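Local coordinates for protein probable N-acetyl-gamma-glutamyl-phosphate reductase, chloroplastic (Arabidopsis thaliana, PDB 1XYG) that probably catalyses the NADPH-dependent reduction of N-acetyl-L-glutamyl 5-phosphate to the 5-semialdehyde, the third step from glutamate to N2-acetyl-L-ornithine in chloroplast arginine biosynthesis, at residues G93-I98 with A113-R118; E283-V288 with G302-H307. All coordinates share one frame; numbering follows the deposited sequence.

Interaction 1: residues G93-I98 with A113-R118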
# COMPACT_ATOMS: atom_id res chain seq x y z
N GLY A 93 -18.75 22.15 14.94
CA GLY A 93 -19.53 23.34 14.64
C GLY A 93 -20.98 23.08 14.31
O GLY A 93 -21.66 23.92 13.73
N THR A 94 -21.46 21.91 14.71
CA THR A 94 -22.82 21.49 14.47
C THR A 94 -23.31 20.89 15.77
O THR A 94 -24.45 21.07 16.20
CB THR A 94 -22.83 20.37 13.41
OG1 THR A 94 -22.19 20.84 12.22
CG2 THR A 94 -24.24 19.93 13.11
N THR A 95 -22.38 20.16 16.39
CA THR A 95 -22.59 19.44 17.63
C THR A 95 -23.12 20.23 18.82
O THR A 95 -23.94 19.72 19.59
CB THR A 95 -21.28 18.73 18.03
OG1 THR A 95 -20.93 17.78 17.00
CG2 THR A 95 -21.43 18.02 19.33
N GLN A 96 -22.66 21.47 18.99
CA GLN A 96 -23.09 22.27 20.12
C GLN A 96 -24.59 22.55 20.21
O GLN A 96 -25.20 22.29 21.25
CB GLN A 96 -22.32 23.60 20.15
CG GLN A 96 -21.02 23.54 20.96
CD GLN A 96 -20.07 24.67 20.62
OE1 GLN A 96 -20.49 25.73 20.15
NE2 GLN A 96 -18.78 24.46 20.86
N GLU A 97 -25.20 23.04 19.14
CA GLU A 97 -26.62 23.33 19.23
C GLU A 97 -27.51 22.10 19.26
O GLU A 97 -28.58 22.11 19.87
CB GLU A 97 -27.07 24.31 18.13
CG GLU A 97 -26.96 23.95 16.69
CD GLU A 97 -27.37 25.14 15.82
OE1 GLU A 97 -26.50 25.97 15.50
OE2 GLU A 97 -28.56 25.25 15.48
N ILE A 98 -27.07 21.02 18.62
CA ILE A 98 -27.84 19.79 18.60
C ILE A 98 -27.81 19.13 19.97
O ILE A 98 -28.83 18.66 20.47
CB ILE A 98 -27.27 18.78 17.59
CG1 ILE A 98 -27.55 19.25 16.17
CG2 ILE A 98 -27.83 17.38 17.89
CD1 ILE A 98 -26.81 18.42 15.16
N ALA A 113 -15.00 17.75 18.43
CA ALA A 113 -14.10 18.53 19.26
C ALA A 113 -14.78 19.73 19.92
O ALA A 113 -14.19 20.40 20.77
CB ALA A 113 -12.94 19.01 18.41
N ASP A 114 -16.03 19.99 19.54
CA ASP A 114 -16.78 21.14 20.04
C ASP A 114 -16.93 21.33 21.55
O ASP A 114 -17.26 22.43 21.99
CB ASP A 114 -18.19 21.16 19.42
CG ASP A 114 -18.24 21.84 18.08
OD1 ASP A 114 -17.21 22.39 17.63
OD2 ASP A 114 -19.33 21.82 17.47
N PHE A 115 -16.73 20.29 22.35
CA PHE A 115 -16.87 20.43 23.80
C PHE A 115 -15.60 20.09 24.57
O PHE A 115 -15.62 19.99 25.80
CB PHE A 115 -18.02 19.55 24.32
CG PHE A 115 -19.39 20.12 24.08
CD1 PHE A 115 -19.85 21.18 24.84
CD2 PHE A 115 -20.22 19.58 23.10
CE1 PHE A 115 -21.12 21.71 24.64
CE2 PHE A 115 -21.49 20.10 22.88
CZ PHE A 115 -21.94 21.17 23.65
N ARG A 116 -14.49 19.93 23.86
CA ARG A 116 -13.22 19.58 24.49
C ARG A 116 -12.55 20.75 25.20
O ARG A 116 -12.01 20.59 26.30
CB ARG A 116 -12.25 18.99 23.45
CG ARG A 116 -12.73 17.71 22.76
CD ARG A 116 -11.69 17.18 21.76
NE ARG A 116 -12.24 16.14 20.89
CZ ARG A 116 -11.78 15.85 19.68
NH1 ARG A 116 -10.74 16.52 19.19
NH2 ARG A 116 -12.37 14.92 18.95
N LEU A 117 -12.58 21.93 24.60
CA LEU A 117 -11.94 23.09 25.20
C LEU A 117 -12.84 23.78 26.22
O LEU A 117 -13.99 24.11 25.93
CB LEU A 117 -11.54 24.09 24.10
CG LEU A 117 -10.55 23.58 23.05
CD1 LEU A 117 -10.47 24.59 21.93
CD2 LEU A 117 -9.17 23.36 23.64
N ARG A 118 -12.34 24.01 27.44
CA ARG A 118 -13.16 24.67 28.46
C ARG A 118 -13.15 26.19 28.30
O ARG A 118 -14.11 26.86 28.64
CB ARG A 118 -12.67 24.31 29.86
CG ARG A 118 -12.46 22.83 30.14
CD ARG A 118 -11.71 22.66 31.44
NE ARG A 118 -10.53 23.51 31.43
CZ ARG A 118 -9.63 23.60 32.40
NH1 ARG A 118 -9.75 22.88 33.51
NH2 ARG A 118 -8.60 24.42 32.25
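Asp114 meets the start of helix 95-100 with both its carboxylate and its backbone carbonyl. OD2 of Asp114 accepts a short hydrogen bond of 2.6 Å from Gly93 N, met on the syn side of the carboxylate; the N-H...O angle of 147° shows that the bond is bent. Here the chain adopts a positive phi at Gly93, a backbone shape in which a CB would collide with the carbonyl oxygen of the residue before. The other oxygen, Asp114 OD1, is hydrogen-bonded to the hydroxyl of Tyr123 from helix 120-127, so that both oxygens are held, which should limit rotation of the carboxylate. Thr95 turns its CB toward the same group, 3.7 Å from Asp114 OD2.

The carbonyl of Asp114 is gripped by the Gln96 side chain: NE2 lies 2.8 Å from Asp114 O, and the acceptor sits nearly in the Gln96 amide plane. With NE2 so engaged, OE1 of Gln96 takes the backbone N-H of Lys132, and the amide spans two loops.

At Phe115 the contact becomes apolar. CG of Gln96 stands over one face of the Phe115 ring, 4.1 Å from its centroid and 27° off the normal, a CH-pi contact, while Thr95 CG2 reaches the ring edge at CE2, 4.1 Å away. The ring also touches Asp110 of strand 107-110 and Val140.

The arrangement joins the start of helix 95-100, with the turn before it, to the loop after strand 107-110; these follow the adjacent parallel strands 85-88 and 107-110, at the C-terminal edge of a Rossmann-type NAD(P)-binding sheet.

Interaction 2: residues E283-V288 with G302-H307; sequences EEFVKV and GSNYCH
Phe285 and Lys287 each hydrogen-bond to the backbone of Cys306, which faces Val286 in a parallel beta ladder between strands 286-288 and 306-312, at the margin of the mixed sheet in the dimerisation domain. Cys306 N donates to Phe285 O at 2.8 Å, and Cys306 O receives Lys287 N with an N-H...O angle of 173°. One residue thus gives and accepts, as parallel pairing requires, and CA-H...O contacts supplement the bonds.

Before the ladder the side chains interlock. The Phe285 ring lies between Glu284 CG on one face and the amide of Asn304 on the other, where ND2 stands 3.5 Å above the ring centre. Phe285 CD1 also meets Tyr305 CE1 at 3.8 Å, with the ring planes 47° apart. Glu284 CG is anti to its backbone N (chi1 173°), and the chain then bends at chi2; its OE2 accepts a hydrogen bond from Tyr305 OH on the anti side, at 2.6 Å. On the face carrying Lys287 and His307, Lys287 CB packs 3.6 Å from His307 CD2.

Further out, Arg65 of a second subunit packs on both of those residues. Asn304 ND2 is held by Gln338 OE1 of helix 329-343, and Gln355 NE2 hydrogen-bonds to Tyr305 OH.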
# COMPACT_ATOMS: atom_id res chain seq x y z
N GLU A 283 -3.66 -1.18 33.99
CA GLU A 283 -4.51 -0.68 32.92
C GLU A 283 -4.51 -1.63 31.74
O GLU A 283 -3.47 -1.93 31.17
CB GLU A 283 -4.04 0.70 32.48
CG GLU A 283 -4.22 1.75 33.57
CD GLU A 283 -5.68 2.12 33.80
OE1 GLU A 283 -6.57 1.50 33.18
OE2 GLU A 283 -5.93 3.04 34.61
N GLU A 284 -5.70 -2.11 31.39
CA GLU A 284 -5.86 -3.03 30.27
C GLU A 284 -5.40 -2.44 28.93
O GLU A 284 -4.64 -3.07 28.20
CB GLU A 284 -7.34 -3.44 30.15
CG GLU A 284 -7.68 -4.27 28.92
CD GLU A 284 -6.94 -5.60 28.88
OE1 GLU A 284 -6.38 -6.02 29.91
OE2 GLU A 284 -6.92 -6.25 27.81
N PHE A 285 -5.84 -1.22 28.63
CA PHE A 285 -5.54 -0.60 27.35
C PHE A 285 -4.26 0.19 27.15
O PHE A 285 -3.96 0.60 26.03
CB PHE A 285 -6.73 0.23 26.94
CG PHE A 285 -7.99 -0.58 26.85
CD1 PHE A 285 -8.10 -1.61 25.92
CD2 PHE A 285 -9.05 -0.34 27.73
CE1 PHE A 285 -9.24 -2.41 25.87
CE2 PHE A 285 -10.19 -1.13 27.69
CZ PHE A 285 -10.29 -2.17 26.76
N VAL A 286 -3.50 0.42 28.21
CA VAL A 286 -2.26 1.16 28.08
C VAL A 286 -1.11 0.25 28.51
O VAL A 286 -0.98 -0.09 29.68
CB VAL A 286 -2.28 2.44 28.94
CG1 VAL A 286 -1.03 3.27 28.68
CG2 VAL A 286 -3.55 3.23 28.64
N LYS A 287 -0.28 -0.14 27.55
CA LYS A 287 0.85 -1.01 27.83
C LYS A 287 2.18 -0.26 27.74
O LYS A 287 2.46 0.41 26.74
CB LYS A 287 0.88 -2.18 26.83
CG LYS A 287 -0.42 -2.98 26.72
CD LYS A 287 -0.88 -3.53 28.07
CE LYS A 287 -2.08 -4.45 27.92
NZ LYS A 287 -2.69 -4.75 29.25
N VAL A 288 2.98 -0.38 28.78
CA VAL A 288 4.30 0.24 28.80
C VAL A 288 5.29 -0.88 28.47
O VAL A 288 5.42 -1.85 29.22
CB VAL A 288 4.62 0.83 30.18
CG1 VAL A 288 6.05 1.37 30.20
CG2 VAL A 288 3.64 1.94 30.51
N GLY A 302 -6.54 -2.14 14.83
CA GLY A 302 -7.83 -2.78 15.02
C GLY A 302 -8.19 -3.10 16.46
O GLY A 302 -9.10 -3.89 16.72
N SER A 303 -7.49 -2.49 17.40
CA SER A 303 -7.77 -2.73 18.80
C SER A 303 -7.83 -1.41 19.54
O SER A 303 -7.56 -0.35 18.98
CB SER A 303 -6.67 -3.61 19.42
OG SER A 303 -5.47 -2.87 19.56
N ASN A 304 -8.18 -1.48 20.82
CA ASN A 304 -8.29 -0.28 21.63
C ASN A 304 -7.04 -0.06 22.48
O ASN A 304 -7.05 0.74 23.41
CB ASN A 304 -9.52 -0.39 22.53
CG ASN A 304 -9.94 0.95 23.11
OD1 ASN A 304 -10.10 1.92 22.37
ND2 ASN A 304 -10.11 1.01 24.43
N TYR A 305 -5.96 -0.74 22.14
CA TYR A 305 -4.72 -0.63 22.90
C TYR A 305 -3.77 0.49 22.49
O TYR A 305 -3.74 0.93 21.34
CB TYR A 305 -3.95 -1.95 22.85
CG TYR A 305 -4.68 -3.09 23.50
CD1 TYR A 305 -4.73 -3.21 24.89
CD2 TYR A 305 -5.35 -4.02 22.72
CE1 TYR A 305 -5.44 -4.25 25.49
CE2 TYR A 305 -6.06 -5.06 23.30
CZ TYR A 305 -6.11 -5.17 24.68
OH TYR A 305 -6.83 -6.19 25.25
N CYS A 306 -2.98 0.91 23.47
CA CYS A 306 -1.98 1.94 23.29
C CYS A 306 -0.68 1.38 23.85
O CYS A 306 -0.64 0.94 25.00
CB CYS A 306 -2.36 3.22 24.06
SG CYS A 306 -1.01 4.42 24.23
N HIS A 307 0.36 1.36 23.04
CA HIS A 307 1.66 0.88 23.49
C HIS A 307 2.58 2.08 23.51
O HIS A 307 2.57 2.89 22.58
CB HIS A 307 2.24 -0.17 22.53
CG HIS A 307 1.49 -1.48 22.52
ND1 HIS A 307 1.81 -2.50 21.65
CD2 HIS A 307 0.44 -1.92 23.25
CE1 HIS A 307 0.99 -3.52 21.85
NE2 HIS A 307 0.15 -3.19 22.81

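Interaction 1 and interaction 2 lie on opposite sides of the centre of the chain, with their own centres 27 Å apart and nearest atoms about 14 Å apart, so neither touches the other. They follow in series along the chain and belong to different domains: 93-98 with 113-118 to the NAD-binding one, 283-288 with 302-307 to the dimerisation one. Interaction 2 is near but does not touch the probable active site: the side chain of Asn304 is about 11 Å from that of Cys163, probably the catalytic cysteine. Interaction 2 also meets a second subunit of the tetramer, whereas no other chain of the assembly touches the segments of interaction 1.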